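Local coordinates for dehalogenase (Rhodospirillaceae, PDB 6A41), which is a dehalogenase that probably removes halide from halogenated substrates on a Rossmann-type fold of the short-chain dehydrogenase/reductase kind, at residues I131-S136 and G158-L163; D103-M108 and R153-G158; L58-P63 and V67-K72; G20-A25 and A30-H35; A200-Q205 and G209-S214. All coordinates share one frame; numbering follows the deposited sequence.

Contact 1: I131-S136 and G158-L163; sequences IVFVSS and GLVSSL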
# COMPACT_ATOMS: atom_id res chain seq x y z
N ILE A 131 18.76 -1.92 -11.38
CA ILE A 131 18.36 -0.57 -11.73
C ILE A 131 17.68 0.07 -10.48
O ILE A 131 16.73 -0.57 -9.92
CB ILE A 131 17.30 -0.59 -12.85
CG1 ILE A 131 17.63 -1.33 -14.14
CG2 ILE A 131 16.86 0.83 -13.20
CD1 ILE A 131 18.55 -0.66 -14.99
N VAL A 132 18.18 1.19 -9.98
CA VAL A 132 17.60 1.86 -8.80
C VAL A 132 17.16 3.26 -9.20
O VAL A 132 17.98 4.03 -9.74
CB VAL A 132 18.53 1.92 -7.59
CG1 VAL A 132 17.93 2.73 -6.42
CG2 VAL A 132 19.14 0.54 -7.22
N PHE A 133 15.87 3.55 -9.08
CA PHE A 133 15.38 4.87 -9.24
C PHE A 133 15.53 5.62 -7.95
O PHE A 133 14.95 5.21 -6.88
CB PHE A 133 13.93 4.86 -9.76
CG PHE A 133 13.76 4.31 -11.16
CD1 PHE A 133 13.72 2.95 -11.38
CD2 PHE A 133 13.55 5.14 -12.21
CE1 PHE A 133 13.54 2.42 -12.65
CE2 PHE A 133 13.40 4.60 -13.51
CZ PHE A 133 13.46 3.25 -13.70
N VAL A 134 16.18 6.74 -7.95
CA VAL A 134 16.16 7.55 -6.70
C VAL A 134 14.97 8.48 -6.81
O VAL A 134 14.93 9.32 -7.71
CB VAL A 134 17.36 8.40 -6.51
CG1 VAL A 134 17.39 8.96 -5.10
CG2 VAL A 134 18.59 7.52 -6.72
N SER A 135 14.00 8.27 -5.92
CA SER A 135 12.67 8.90 -6.08
C SER A 135 12.21 9.53 -4.74
O SER A 135 13.07 9.85 -3.91
CB SER A 135 11.61 7.88 -6.58
OG SER A 135 10.43 8.53 -7.03
N SER A 136 10.92 9.71 -4.57
CA SER A 136 10.37 10.40 -3.45
C SER A 136 9.36 9.60 -2.70
O SER A 136 8.65 8.81 -3.36
CB SER A 136 9.78 11.73 -3.90
OG SER A 136 9.10 12.37 -2.85
N GLY A 158 5.91 4.48 -10.46
CA GLY A 158 5.02 3.64 -11.27
C GLY A 158 5.67 2.92 -12.49
O GLY A 158 5.04 1.99 -12.99
N LEU A 159 6.93 3.20 -12.77
CA LEU A 159 7.69 2.32 -13.70
C LEU A 159 8.20 0.99 -13.08
O LEU A 159 8.38 0.01 -13.79
CB LEU A 159 8.84 3.08 -14.22
CG LEU A 159 8.48 4.28 -15.11
CD1 LEU A 159 9.72 5.09 -15.25
CD2 LEU A 159 8.10 3.73 -16.47
N VAL A 160 8.35 0.97 -11.75
CA VAL A 160 9.20 0.04 -11.08
C VAL A 160 8.67 -1.36 -11.14
O VAL A 160 9.40 -2.22 -11.64
CB VAL A 160 9.44 0.53 -9.65
CG1 VAL A 160 10.11 -0.49 -8.78
CG2 VAL A 160 10.35 1.80 -9.66
N SER A 161 7.42 -1.60 -10.72
CA SER A 161 6.98 -2.97 -10.71
C SER A 161 6.82 -3.58 -12.13
O SER A 161 7.04 -4.79 -12.35
CB SER A 161 5.72 -3.11 -9.89
OG SER A 161 4.66 -2.36 -10.42
N SER A 162 6.44 -2.75 -13.08
CA SER A 162 6.31 -3.20 -14.53
C SER A 162 7.66 -3.53 -15.13
O SER A 162 7.83 -4.59 -15.77
CB SER A 162 5.59 -2.12 -15.40
OG SER A 162 4.33 -1.87 -14.87
N LEU A 163 8.65 -2.66 -14.88
CA LEU A 163 9.98 -3.00 -15.38
C LEU A 163 10.59 -4.18 -14.65
O LEU A 163 11.29 -4.99 -15.25
CB LEU A 163 10.88 -1.81 -15.28
CG LEU A 163 10.54 -0.64 -16.25
CD1 LEU A 163 11.48 0.50 -16.13
CD2 LEU A 163 10.49 -1.17 -17.66

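Contact 2: D103-M108 and R153-G158; sequences DALEVM and RAAGNG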
# COMPACT_ATOMS: atom_id res chain seq x y z
N ASP A 103 7.25 19.43 -17.74
CA ASP A 103 8.68 19.43 -17.43
C ASP A 103 9.04 18.49 -16.25
O ASP A 103 10.04 17.77 -16.34
CB ASP A 103 9.21 20.84 -17.17
CG ASP A 103 9.15 21.72 -18.43
OD1 ASP A 103 8.81 21.22 -19.56
OD2 ASP A 103 9.37 22.92 -18.34
N ALA A 104 8.24 18.49 -15.16
CA ALA A 104 8.45 17.57 -14.05
C ALA A 104 8.35 16.16 -14.47
O ALA A 104 9.19 15.32 -14.08
CB ALA A 104 7.47 17.87 -12.95
N LEU A 105 7.36 15.87 -15.30
CA LEU A 105 7.21 14.50 -15.79
C LEU A 105 8.35 14.16 -16.68
O LEU A 105 8.79 12.96 -16.72
CB LEU A 105 5.91 14.39 -16.58
CG LEU A 105 4.66 14.45 -15.71
CD1 LEU A 105 3.42 14.75 -16.49
CD2 LEU A 105 4.44 13.16 -14.92
N GLU A 106 8.79 15.11 -17.49
CA GLU A 106 9.94 14.81 -18.38
C GLU A 106 11.19 14.38 -17.60
O GLU A 106 11.88 13.41 -17.97
CB GLU A 106 10.29 15.98 -19.27
CG GLU A 106 11.41 15.73 -20.25
CD GLU A 106 10.93 14.86 -21.43
OE1 GLU A 106 9.69 14.74 -21.67
OE2 GLU A 106 11.79 14.22 -22.06
N VAL A 107 11.50 15.17 -16.56
CA VAL A 107 12.71 14.95 -15.79
C VAL A 107 12.64 13.69 -14.90
O VAL A 107 13.63 13.00 -14.75
CB VAL A 107 13.06 16.23 -15.03
CG1 VAL A 107 14.19 15.96 -14.05
CG2 VAL A 107 13.38 17.41 -15.97
N MSE A 108 11.46 13.36 -14.34
CA MSE A 108 11.35 12.44 -13.28
C MSE A 108 10.76 11.10 -13.76
O MSE A 108 10.83 10.14 -13.01
CB MSE A 108 10.62 12.97 -11.98
CG MSE A 108 11.54 14.08 -11.44
SE MSE A 108 10.91 14.83 -9.76
CE MSE A 108 9.21 15.64 -10.40
N ARG A 153 6.55 12.28 -9.39
CA ARG A 153 7.28 11.25 -8.60
C ARG A 153 6.50 9.96 -8.62
O ARG A 153 7.05 8.90 -8.66
CB ARG A 153 7.41 11.70 -7.17
CG ARG A 153 8.48 12.76 -7.01
CD ARG A 153 9.85 12.26 -7.37
NE ARG A 153 10.98 13.10 -7.02
CZ ARG A 153 12.23 12.86 -7.46
NH1 ARG A 153 12.51 11.88 -8.32
NH2 ARG A 153 13.18 13.65 -7.09
N ALA A 154 5.17 10.07 -8.51
CA ALA A 154 4.35 8.84 -8.63
C ALA A 154 4.58 8.13 -9.99
O ALA A 154 4.52 6.94 -10.04
CB ALA A 154 2.87 9.15 -8.49
N ALA A 155 4.71 8.91 -11.07
CA ALA A 155 4.95 8.33 -12.42
C ALA A 155 6.25 7.57 -12.42
O ALA A 155 6.32 6.46 -12.95
CB ALA A 155 4.96 9.40 -13.50
N GLY A 156 7.23 8.15 -11.77
CA GLY A 156 8.54 7.51 -11.63
C GLY A 156 8.41 6.20 -10.89
O GLY A 156 8.90 5.12 -11.35
N ASN A 157 7.83 6.26 -9.69
CA ASN A 157 7.63 5.08 -8.89
C ASN A 157 6.83 4.02 -9.67
O ASN A 157 6.99 2.84 -9.47
CB ASN A 157 6.91 5.39 -7.55
CG ASN A 157 7.78 6.17 -6.59
OD1 ASN A 157 8.99 6.32 -6.79
ND2 ASN A 157 7.17 6.73 -5.57
N GLY A 158 5.91 4.48 -10.46
CA GLY A 158 5.02 3.64 -11.27
C GLY A 158 5.67 2.92 -12.49
O GLY A 158 5.04 1.99 -12.99

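Contact 3: L58-P63 and V67-K72; sequences LSAVEP and VELALK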
# COMPACT_ATOMS: atom_id res chain seq x y z
N LEU A 58 32.20 11.15 -16.48
CA LEU A 58 32.10 10.91 -17.91
C LEU A 58 31.93 12.24 -18.63
O LEU A 58 31.16 13.16 -18.18
CB LEU A 58 30.84 10.08 -18.17
CG LEU A 58 30.99 8.67 -17.59
CD1 LEU A 58 29.58 8.05 -17.45
CD2 LEU A 58 31.77 7.80 -18.55
N SER A 59 32.64 12.40 -19.73
CA SER A 59 32.68 13.70 -20.38
C SER A 59 31.49 13.85 -21.38
O SER A 59 31.17 14.95 -21.78
CB SER A 59 34.05 13.92 -21.07
OG SER A 59 34.22 12.87 -21.96
N ALA A 60 30.77 12.78 -21.67
CA ALA A 60 29.54 12.89 -22.54
C ALA A 60 28.36 13.10 -21.67
O ALA A 60 28.25 12.49 -20.58
CB ALA A 60 29.36 11.67 -23.41
N VAL A 61 27.51 14.03 -22.11
CA VAL A 61 26.37 14.46 -21.28
C VAL A 61 25.04 14.05 -21.84
O VAL A 61 24.13 13.89 -21.04
CB VAL A 61 26.34 15.97 -20.97
CG1 VAL A 61 27.64 16.32 -20.21
CG2 VAL A 61 26.15 16.82 -22.22
N GLU A 62 24.93 13.85 -23.15
CA GLU A 62 23.67 13.37 -23.74
C GLU A 62 23.51 11.86 -23.57
O GLU A 62 24.50 11.10 -23.57
CB GLU A 62 23.58 13.78 -25.17
CG GLU A 62 23.60 15.32 -25.35
CD GLU A 62 22.56 16.05 -24.45
OE1 GLU A 62 21.42 15.54 -24.27
OE2 GLU A 62 22.87 17.12 -23.84
N PRO A 63 22.24 11.41 -23.36
CA PRO A 63 21.97 10.01 -22.95
C PRO A 63 22.62 8.90 -23.74
O PRO A 63 23.38 8.12 -23.19
CB PRO A 63 20.46 9.92 -22.97
CG PRO A 63 20.07 11.32 -22.62
CD PRO A 63 21.01 12.17 -23.42
N VAL A 67 25.87 6.83 -22.30
CA VAL A 67 25.81 5.35 -22.08
C VAL A 67 26.85 4.59 -22.85
O VAL A 67 27.47 3.69 -22.31
CB VAL A 67 24.38 4.79 -22.30
CG1 VAL A 67 24.35 3.26 -22.24
CG2 VAL A 67 23.53 5.34 -21.22
N GLU A 68 27.03 4.96 -24.11
CA GLU A 68 28.02 4.29 -24.92
C GLU A 68 29.43 4.47 -24.31
O GLU A 68 30.21 3.50 -24.27
CB GLU A 68 27.98 4.86 -26.33
CG GLU A 68 29.07 4.29 -27.25
CD GLU A 68 29.07 4.89 -28.65
OE1 GLU A 68 28.01 5.36 -29.15
OE2 GLU A 68 30.13 4.89 -29.26
N LEU A 69 29.73 5.69 -23.86
CA LEU A 69 30.95 5.96 -23.18
C LEU A 69 31.12 5.20 -21.85
O LEU A 69 32.22 4.69 -21.55
CB LEU A 69 31.05 7.45 -22.93
CG LEU A 69 32.40 7.99 -22.51
CD1 LEU A 69 33.52 7.69 -23.52
CD2 LEU A 69 32.25 9.49 -22.24
N ALA A 70 30.07 5.18 -21.05
CA ALA A 70 30.07 4.46 -19.73
C ALA A 70 30.39 3.04 -20.03
O ALA A 70 31.26 2.43 -19.41
CB ALA A 70 28.72 4.56 -19.06
N LEU A 71 29.73 2.46 -21.03
CA LEU A 71 29.93 1.04 -21.35
C LEU A 71 31.32 0.73 -21.86
O LEU A 71 31.86 -0.31 -21.56
CB LEU A 71 28.92 0.55 -22.40
CG LEU A 71 27.55 0.28 -21.77
CD1 LEU A 71 26.56 -0.01 -22.87
CD2 LEU A 71 27.59 -0.99 -20.81
N LYS A 72 31.86 1.57 -22.72
CA LYS A 72 33.26 1.47 -23.13
C LYS A 72 34.30 1.48 -21.99
O LYS A 72 35.35 0.87 -22.10
CB LYS A 72 33.60 2.65 -24.04
CG LYS A 72 33.61 2.36 -25.50
CD LYS A 72 35.06 2.23 -26.00
CE LYS A 72 35.20 2.69 -27.44
NZ LYS A 72 34.09 2.09 -28.27

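Contact 4: G20-A25 and A30-H35; sequences GTTRIA and ATVLAH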
# COMPACT_ATOMS: atom_id res chain seq x y z
N GLY A 20 26.16 11.37 -1.87
CA GLY A 20 26.02 10.30 -0.80
C GLY A 20 26.28 8.95 -1.43
O GLY A 20 26.99 8.14 -0.88
N THR A 21 25.65 8.69 -2.61
CA THR A 21 25.78 7.43 -3.21
C THR A 21 27.25 7.22 -3.66
O THR A 21 27.77 6.18 -3.46
CB THR A 21 24.85 7.25 -4.41
OG1 THR A 21 23.47 7.49 -3.96
CG2 THR A 21 24.96 5.82 -4.95
N THR A 22 27.89 8.21 -4.27
CA THR A 22 29.28 8.04 -4.72
C THR A 22 30.18 7.62 -3.56
O THR A 22 30.98 6.67 -3.63
CB THR A 22 29.82 9.37 -5.26
OG1 THR A 22 29.12 9.73 -6.43
CG2 THR A 22 31.30 9.27 -5.60
N ARG A 23 30.01 8.40 -2.50
CA ARG A 23 30.81 8.26 -1.27
C ARG A 23 30.72 6.85 -0.64
O ARG A 23 31.76 6.19 -0.32
CB ARG A 23 30.40 9.31 -0.22
CG ARG A 23 31.29 9.33 0.98
CD ARG A 23 30.87 10.33 2.11
NE ARG A 23 30.83 11.64 1.53
CZ ARG A 23 29.77 12.40 1.22
NH1 ARG A 23 28.56 12.09 1.48
NH2 ARG A 23 30.04 13.56 0.62
N ILE A 24 29.50 6.40 -0.45
CA ILE A 24 29.31 5.05 0.11
C ILE A 24 29.72 3.95 -0.87
O ILE A 24 30.38 3.00 -0.43
CB ILE A 24 27.86 4.87 0.61
CG1 ILE A 24 27.50 5.87 1.75
CG2 ILE A 24 27.68 3.47 1.19
CD1 ILE A 24 28.44 5.83 2.95
N ALA A 25 29.38 4.08 -2.16
CA ALA A 25 29.71 3.05 -3.13
C ALA A 25 31.25 2.85 -3.13
O ALA A 25 31.77 1.74 -3.14
CB ALA A 25 29.22 3.47 -4.48
N ALA A 30 33.03 -0.19 -4.78
CA ALA A 30 32.61 -0.06 -6.15
C ALA A 30 33.54 0.73 -7.08
O ALA A 30 34.28 1.60 -6.61
CB ALA A 30 31.18 0.54 -6.24
N THR A 31 33.40 0.46 -8.38
CA THR A 31 33.90 1.36 -9.44
C THR A 31 32.70 2.27 -9.83
O THR A 31 31.71 1.81 -10.37
CB THR A 31 34.33 0.53 -10.66
OG1 THR A 31 35.31 -0.39 -10.22
CG2 THR A 31 34.85 1.38 -11.85
N VAL A 32 32.84 3.55 -9.63
CA VAL A 32 31.79 4.48 -9.86
C VAL A 32 32.10 5.28 -11.13
O VAL A 32 33.17 5.86 -11.28
CB VAL A 32 31.64 5.42 -8.65
CG1 VAL A 32 30.63 6.50 -8.96
CG2 VAL A 32 31.26 4.61 -7.40
N LEU A 33 31.12 5.31 -12.01
CA LEU A 33 31.03 6.12 -13.18
C LEU A 33 29.91 7.14 -12.99
O LEU A 33 28.80 6.77 -12.55
CB LEU A 33 30.64 5.28 -14.37
CG LEU A 33 31.50 4.08 -14.66
CD1 LEU A 33 31.05 3.40 -15.90
CD2 LEU A 33 33.01 4.43 -14.62
N ALA A 34 30.16 8.38 -13.27
CA ALA A 34 29.21 9.43 -12.95
C ALA A 34 28.94 10.26 -14.17
O ALA A 34 29.89 10.73 -14.81
CB ALA A 34 29.73 10.33 -11.83
N HIS A 35 27.67 10.50 -14.41
CA HIS A 35 27.15 11.48 -15.38
C HIS A 35 26.71 12.76 -14.65
O HIS A 35 26.23 12.72 -13.52
CB HIS A 35 25.98 10.89 -16.14
CG HIS A 35 25.04 11.92 -16.70
ND1 HIS A 35 23.96 12.35 -15.98
CD2 HIS A 35 25.04 12.62 -17.87
CE1 HIS A 35 23.35 13.32 -16.66
NE2 HIS A 35 23.97 13.50 -17.81

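Contact 5: A200-Q205 and G209-S214; sequences AKMTAQ and GRLGKS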
# COMPACT_ATOMS: atom_id res chain seq x y z
N ALA A 200 12.28 23.09 13.03
CA ALA A 200 11.40 22.66 14.13
C ALA A 200 10.06 22.11 13.59
O ALA A 200 9.52 21.06 14.09
CB ALA A 200 11.18 23.81 15.15
N LYS A 201 9.50 22.77 12.59
CA LYS A 201 8.27 22.27 12.05
C LYS A 201 8.46 20.93 11.35
O LYS A 201 7.60 20.08 11.44
CB LYS A 201 7.67 23.17 10.98
CG LYS A 201 7.05 24.47 11.47
CD LYS A 201 5.84 24.93 10.61
CE LYS A 201 5.01 26.06 11.31
NZ LYS A 201 5.79 27.34 11.30
N MSE A 202 9.53 20.81 10.58
CA MSE A 202 9.80 19.58 9.83
C MSE A 202 10.05 18.38 10.75
O MSE A 202 9.36 17.33 10.64
CB MSE A 202 10.96 19.78 8.86
CG MSE A 202 10.53 20.67 7.72
SE MSE A 202 12.07 20.65 6.44
CE MSE A 202 13.60 21.48 7.37
N THR A 203 10.94 18.55 11.72
CA THR A 203 11.29 17.41 12.55
C THR A 203 10.22 17.00 13.49
O THR A 203 10.14 15.83 13.83
CB THR A 203 12.58 17.67 13.29
OG1 THR A 203 12.45 18.82 14.11
CG2 THR A 203 13.71 17.85 12.26
N ALA A 204 9.33 17.90 13.86
CA ALA A 204 8.12 17.51 14.62
C ALA A 204 7.20 16.55 13.90
O ALA A 204 6.49 15.82 14.56
CB ALA A 204 7.28 18.73 15.03
N GLN A 205 7.30 16.43 12.60
CA GLN A 205 6.44 15.56 11.79
C GLN A 205 7.15 14.32 11.19
O GLN A 205 6.62 13.61 10.40
CB GLN A 205 5.83 16.42 10.64
CG GLN A 205 6.62 16.49 9.29
CD GLN A 205 5.64 16.83 8.22
OE1 GLN A 205 5.58 17.98 7.72
NE2 GLN A 205 4.74 15.91 7.96
N GLY A 209 12.48 12.19 14.30
CA GLY A 209 12.71 13.52 14.90
C GLY A 209 13.94 14.23 14.38
O GLY A 209 14.43 15.14 15.04
N ARG A 210 14.38 13.92 13.16
CA ARG A 210 15.58 14.50 12.58
C ARG A 210 15.54 14.33 11.06
O ARG A 210 14.80 13.48 10.58
CB ARG A 210 16.86 13.84 13.15
CG ARG A 210 17.01 12.38 12.63
CD ARG A 210 18.33 11.78 12.96
NE ARG A 210 18.43 10.38 12.58
CZ ARG A 210 18.91 9.90 11.46
NH1 ARG A 210 19.37 10.66 10.41
NH2 ARG A 210 18.92 8.59 11.39
N LEU A 211 16.35 15.09 10.31
CA LEU A 211 16.58 14.81 8.89
C LEU A 211 17.58 13.74 8.67
O LEU A 211 18.40 13.43 9.54
CB LEU A 211 17.05 16.06 8.13
CG LEU A 211 16.19 17.25 8.10
CD1 LEU A 211 16.63 18.25 7.03
CD2 LEU A 211 14.74 17.04 7.91
N GLY A 212 17.48 13.08 7.53
CA GLY A 212 18.35 12.02 7.19
C GLY A 212 19.60 12.54 6.57
O GLY A 212 19.73 13.70 6.15
N LYS A 213 20.62 11.71 6.65
CA LYS A 213 21.93 11.99 6.10
C LYS A 213 22.07 11.51 4.68
O LYS A 213 21.53 10.44 4.28
CB LYS A 213 23.01 11.32 6.97
CG LYS A 213 23.00 12.01 8.33
CD LYS A 213 24.18 11.62 9.16
CE LYS A 213 24.34 10.10 9.28
NZ LYS A 213 24.85 9.78 10.68
N SER A 214 22.86 12.26 3.89
CA SER A 214 23.02 11.88 2.50
C SER A 214 23.74 10.48 2.47
O SER A 214 23.41 9.69 1.58
CB SER A 214 23.84 12.91 1.67
OG SER A 214 25.11 12.88 2.25

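Contact 1: I131-S136 and G158-L163
Phe133 and Val160 lie nearest each other across this contact, their CA atoms 8.1 Å apart, where strand 129-136 of the parallel sheet runs past the start of helix 160-167. That distance is bridged by side chains alone, and on the strand side the Phe133 ring makes every one of these contacts. With CG anti to the carbonyl carbon (chi1 -66°), the ring leaves the sheet toward the helix. Three branches then meet different carbons of the ring: Val160 CG2 is 4.0 Å from Phe133 CD1, Leu159 CD1 is 4.1 Å from Phe133 CE2, and Leu163 CD1 is 4.2 Å from Phe133 CZ. All approach the ring obliquely. The two leucines cross the phenylalanine at about a right angle, whereas the Val160 side chain slides past it in the opposite direction. Pro112 and Thr116 of helix 98-126 and Val174 of the next strand add to the surroundings of the ring, and Leu163 also packs on Ala147 of the second subunit. Further along the strand, Ser135 OG is hydrogen-bonded to Asn157 OD1. Between the two segments themselves no hydrogen bond forms, which implies that strand and helix are held here by the fit of buried hydrocarbon around one ring.

Contact 2: D103-M108 and R153-G158
Met108 and Gly156 mark the closest backbone approach, with CA atoms 5.9 Å apart, where the axes of segments 103-108 and 153-158 run in roughly the same direction, 9.0 Å from each other at a signed crossing angle of -31°. Because Gly156 has no side chain, the main chain of the other helix can come close, and Met108 O sits 3.8 Å from Gly156 CA. One turn away on helix 98-126, Leu105 reaches Ala155 with one branch, Leu105 CD2 to Ala155 CB being 4.1 Å.

Most of the buried surface comes from the pair formed by Met108, a selenomethionine, and Arg153. The Arg153 CB points away from helix 98-126, but a bend at chi2 (-63°) swings the guanidinium back. The selenium then rests over the centre of one guanidinium face, with Met108 SE 3.2 Å from Arg153 NE and 3.3 Å from Arg153 CZ, and the two side chains cross nearly perpendicularly. The polar atoms of Arg153 are engaged by other residues: NE bonds Tyr149 OH and NH2 bonds Asp84 O. Beyond the pair, Ala155 packs on Ala155 of the second subunit, and Glu106 makes a salt bridge with Arg102 of that chain, so these helices also build the subunit interface. The spacing of Ser136, Tyr149 and Arg153 resembles the Ser-Tyr-Arg triad of halohydrin dehalogenases. If the likeness holds, the Met108 side chain would be a second-shell group lying on one face of the arginine, while the hydrogen bonds restrain its rotation.

Contact 3: L58-P63 and V67-K72
Leu58 and Leu69 meet where a strand-to-helix connection of the Rossmann-type fold turns back on itself, the loop after strand 56-57 lying along helix 63-74, which it leads into. Leu58 uses both branches: CD2 is 4.0 Å from Leu69 CG, and CD1 lies 3.9 Å from Ala70 CB. The Leu69 side chain, its CG anti to the backbone nitrogen (chi1 -166°), reaches back over the loop. There its CD2 methyl sits 3.8 Å from Ala60 CB and 3.9 Å from Ser59 OG, a contact of hydrocarbon with the hydroxyl at the exposed margin. The loop thus wraps around one leucine of the helix, and Glu62 occupies the N-cap position just before Pro63.

Outside this shell, Leu58 is tied to the sheet by a backbone hydrogen bond with Ala34, and it packs against Met66. Leu118 of helix 98-126 covers Pro63 and Val67, and Ile77 touches Ala70. The one hydrogen bond between the segments belongs to the first turn of the helix: Val67 N donates to Pro63 O over 2.9 Å. The same carbonyl oxygen is met by a methyl group, Val67 CG2 lying 3.4 Å from Pro63 O.

Contact 4: G20-A25 and A30-H35
Ala25 and Val32 face each other within the first beta-alpha-beta unit of the Rossmann-type fold, in which strand 7-10 leads through helix 18-27 into strand 31-34. The contact belongs to the second half of this crossover, where the helix ends and the chain turns back into the sheet. Ala25 is central to it. Its CB methyl lies 3.7 Å from Val32 CG2 and 3.9 Å from Ala30 CB, so one methyl touches two residues of the returning chain. In Val32, CG2 stands anti to the carbonyl carbon, with CG1 anti to the backbone nitrogen (chi1 174°), and this places the CG2 methyl against the helix. The main chain closes the turn: Ala30 N donates to Ala25 O at 2.8 Å, the donor sitting above the carbonyl plane by 35°. Ala30 CB comes to 3.4 Å from that same Ala25 O, packing the bend closely. One turn earlier on the helix, Thr22 approaches Val32 more loosely, and its hydroxyl is engaged by Gly18 O and Tyr48 OH.

Residues of strand 7-10 complete the layer, Ile10 touching Thr22 and Ile8 touching Ala30. Cys222 of helix 214-225 packs on Ala25, while Leu33, the next residue along the strand from Val32, contacts Ala70 of helix 63-74. Strand 31-34 itself lies in the parallel sheet between strands 7-10 and 56-57.

Contact 5: A200-Q205 and G209-S214
Arg210 meets Thr203 through its backbone, while its CB points away from helix 196-204 and its guanidinium, the flat group here, makes no contact with segment 200-205. NH1 works within its own loop, donating to Leu211 O at 3.1 Å with a bent N-H geometry (141°), and the acceptor stands 24° out of the guanidinium plane. The stronger partner is Glu216 of the following helix, which forms a salt bridge with Arg210 NH1 and also accepts a hydrogen bond from Lys213 N at the N-cap position. The loop carries the Gly-Arg-x-Gly sequence common in short-chain dehydrogenases and their relatives, here connecting helices 196-204 and 214-225.

Thr203 provides most of the helix side. Its OG1 lies between the backbone nitrogen and the carbonyl carbon (chi1 59°) and bonds Met199 O one turn back, which leaves the CB and CG2 hydrocarbon to meet the loop. CG2 sits 3.8 Å from Arg210 CA, and CB is 3.6 Å from Gly209 O. Glycine at 209 has positive phi, and its CA lies only 4.8 Å from Thr203 CA, so the chain passes close to the end of the helix. Tyr181 and Leu193 touch Leu211, Phe188 and Leu192 pack on Met202, and Gly230 of the third subunit lies against Arg210. A further, light apolar touch comes from selenomethionine Met202: its terminal methyl CE lies 4.4 Å from Leu211 CD1.

From the N terminus, contact 4 closes the turn between helix 18-27 and strand 31-34, and contact 3 follows in series, closing the entry to helix 63-74. The two touch at the edge of the sheet, where strands 31-34 and 56-57 adjoin. Contacts 2 and 1 cross: strand segment 131-136 falls in the chain between 103-108 and its partner 153-158, and itself pairs with 158-163. They share Gly158 and tie helices 98-126, 147-158 and 160-167 to one another and to the sheet, and both touch the second subunit. Contact 5 closes last, between helices 196-204 and 214-225, its centre about 37 Å from that of contact 3. Ser214 of contact 5 packs on Arg23 and Gly20 of contact 4.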